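Local coordinates for protein ribulose-1,5-bisphosphate carboxylase/oxygenase large subunit (Rhodopseudomonas palustris, PDB 3QFW) that is a Rubisco-like protein that probably binds magnesium and turns over a sugar phosphate related to ribulose bisphosphate through an enolate intermediate, at residues 358-361 with 362-366. Numbering follows the deposited sequence.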
ATOM      1  N   SER B 358       9.787  32.984  12.260  1.00 41.43           N
ATOM      2  CA  SER B 358       9.442  34.252  11.640  1.00 34.90           C
ATOM      3  C   SER B 358      10.453  34.566  10.551  1.00 34.07           C
ATOM      4  O   SER B 358      10.096  35.037   9.477  1.00 33.90           O
ATOM      5  CB  SER B 358       9.424  35.377  12.682  1.00 42.69           C
ATOM      6  OG  SER B 358       8.441  35.138  13.675  1.00 43.75           O
ATOM      7  N   ARG B 359      11.718  34.291  10.840  1.00 34.04           N
ATOM      8  CA  ARG B 359      12.797  34.521   9.891  1.00 37.80           C
ATOM      9  C   ARG B 359      12.486  33.818   8.582  1.00 39.18           C
ATOM     10  O   ARG B 359      12.572  34.406   7.509  1.00 35.88           O
ATOM     11  CB  ARG B 359      14.113  33.988  10.460  1.00 45.74           C
ATOM     12  CG  ARG B 359      15.125  35.054  10.802  1.00 52.90           C
ATOM     13  CD  ARG B 359      15.869  35.513   9.559  1.00 57.64           C
ATOM     14  NE  ARG B 359      16.655  36.719   9.805  1.00 58.27           N
ATOM     15  CZ  ARG B 359      17.813  36.741  10.458  1.00 64.93           C
ATOM     16  NH1 ARG B 359      18.327  35.619  10.945  1.00 65.10           N
ATOM     17  NH2 ARG B 359      18.455  37.889  10.630  1.00 67.91           N
ATOM     18  N   PHE B 360      12.126  32.544   8.686  1.00 35.83           N
ATOM     19  CA  PHE B 360      11.799  31.746   7.512  1.00 40.34           C
ATOM     20  C   PHE B 360      10.573  32.299   6.797  1.00 34.78           C
ATOM     21  O   PHE B 360      10.599  32.553   5.591  1.00 36.33           O
ATOM     22  CB  PHE B 360      11.552  30.295   7.917  1.00 37.60           C
ATOM     23  CG  PHE B 360      11.189  29.403   6.769  1.00 38.31           C
ATOM     24  CD1 PHE B 360      12.166  28.698   6.087  1.00 43.61           C
ATOM     25  CD2 PHE B 360       9.869  29.269   6.371  1.00 39.80           C
ATOM     26  CE1 PHE B 360      11.830  27.872   5.023  1.00 42.06           C
ATOM     27  CE2 PHE B 360       9.529  28.439   5.309  1.00 38.91           C
ATOM     28  CZ  PHE B 360      10.509  27.754   4.633  1.00 36.31           C
ATOM     29  N   VAL B 361       9.495  32.462   7.548  1.00 32.60           N
ATOM     30  CA  VAL B 361       8.262  32.994   7.004  1.00 34.87           C
ATOM     31  C   VAL B 361       8.482  34.319   6.264  1.00 36.68           C
ATOM     32  O   VAL B 361       7.974  34.506   5.156  1.00 36.06           O
ATOM     33  CB  VAL B 361       7.210  33.171   8.112  1.00 35.19           C
ATOM     34  CG1 VAL B 361       6.087  34.088   7.649  1.00 35.17           C
ATOM     35  CG2 VAL B 361       6.679  31.822   8.556  1.00 33.85           C
ATOM     36  N   ASN B 362       9.238  35.236   6.867  1.00 35.13           N
ATOM     37  CA  ASN B 362       9.485  36.533   6.233  1.00 36.77           C
ATOM     38  C   ASN B 362      10.338  36.416   4.982  1.00 34.62           C
ATOM     39  O   ASN B 362      10.134  37.144   4.012  1.00 35.56           O
ATOM     40  CB  ASN B 362      10.121  37.526   7.217  1.00 37.24           C
ATOM     41  CG  ASN B 362       9.183  37.912   8.339  1.00 42.19           C
ATOM     42  OD1 ASN B 362       7.970  38.000   8.142  1.00 44.44           O
ATOM     43  ND2 ASN B 362       9.735  38.136   9.527  1.00 44.04           N
ATOM     44  N   LYS B 363      11.295  35.496   5.005  1.00 36.33           N
ATOM     45  CA  LYS B 363      12.132  35.247   3.837  1.00 39.91           C
ATOM     46  C   LYS B 363      11.261  34.794   2.661  1.00 35.35           C
ATOM     47  O   LYS B 363      11.423  35.257   1.523  1.00 33.59           O
ATOM     48  CB  LYS B 363      13.192  34.201   4.175  1.00 39.88           C
ATOM     49  CG  LYS B 363      14.082  33.780   3.018  1.00 44.57           C
ATOM     50  CD  LYS B 363      15.275  34.697   2.840  1.00 42.96           C
ATOM     51  CE  LYS B 363      16.442  33.925   2.235  1.00 42.48           C
ATOM     52  NZ  LYS B 363      17.510  34.810   1.702  1.00 51.68           N
ATOM     53  N   VAL B 364      10.308  33.916   2.945  1.00 33.48           N
ATOM     54  CA  VAL B 364       9.399  33.427   1.910  1.00 33.75           C
ATOM     55  C   VAL B 364       8.490  34.544   1.387  1.00 31.66           C
ATOM     56  O   VAL B 364       8.335  34.732   0.177  1.00 32.91           O
ATOM     57  CB  VAL B 364       8.550  32.221   2.422  1.00 35.19           C
ATOM     58  CG1 VAL B 364       7.513  31.815   1.391  1.00 33.43           C
ATOM     59  CG2 VAL B 364       9.453  31.048   2.768  1.00 33.82           C
ATOM     60  N   ALA B 365       7.899  35.299   2.305  1.00 36.32           N
ATOM     61  CA  ALA B 365       6.975  36.362   1.917  1.00 38.34           C
ATOM     62  C   ALA B 365       7.644  37.431   1.049  1.00 37.17           C
ATOM     63  O   ALA B 365       7.007  38.001   0.165  1.00 37.02           O
ATOM     64  CB  ALA B 365       6.327  36.988   3.150  1.00 38.46           C
ATOM     65  N   ASP B 366       8.931  37.674   1.295  1.00 38.57           N
ATOM     66  CA  ASP B 366       9.675  38.743   0.625  1.00 37.78           C
ATOM     67  C   ASP B 366      10.131  38.354  -0.772  1.00 39.21           C
ATOM     68  O   ASP B 366      10.578  39.208  -1.560  1.00 34.90           O
ATOM     69  CB  ASP B 366      10.896  39.144   1.457  1.00 40.99           C
ATOM     70  CG  ASP B 366      10.521  39.853   2.747  1.00 41.40           C
ATOM     71  OD1 ASP B 366       9.383  40.361   2.843  1.00 40.58           O
ATOM     72  OD2 ASP B 366      11.366  39.901   3.663  1.00 42.14           O
TER
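Ser358 and Asn362 open a run of four i to i+4 backbone hydrogen bonds that carries helix 353-366 from residues 358-361 into 362-366. Asn362 N donates to Ser358 O at 2.8 Å, Lys363 N to Arg359 O, Val364 N to Phe360 O at 3.0 Å, and Ala365 N to Val361 O. The N-H to acceptor angles run from 153° at Lys363 to 165° at Asn362, as in a regular alpha-helix.

On the inward side, one turn apart, Phe360 and Val364 meet. Val364 CG2 lies over one face of the phenyl ring, 4.1 Å from its centroid, a CH-pi contact. It is nearest the CD2-CE2-CZ flank, 3.6 Å from Phe360 CE2. Phe360 holds CG anti to its N (chi1 179°), while Val364 CG2 stands beside its N, and these torsions bring methyl and ring together. Val327 of helix 327-334 and Thr134 of strand 133-138 touch both residues.

On another side the Asn362 amide folds back near Ser358 O, already taken by Asn362 N, with ND2 3.1 Å away at an angle too poor for a hydrogen bond. The Ser358 hydroxyl hydrogen-bonds to Thr354 O, one turn back. Lys363 bends at chi2 along helix 327-334, and its NZ makes a long, weak ion pair with a sulfate. The helix is thus amphipathic: its apolar pair seats it against the catalytic barrel, while amide and charged groups occupy its more exposed sides.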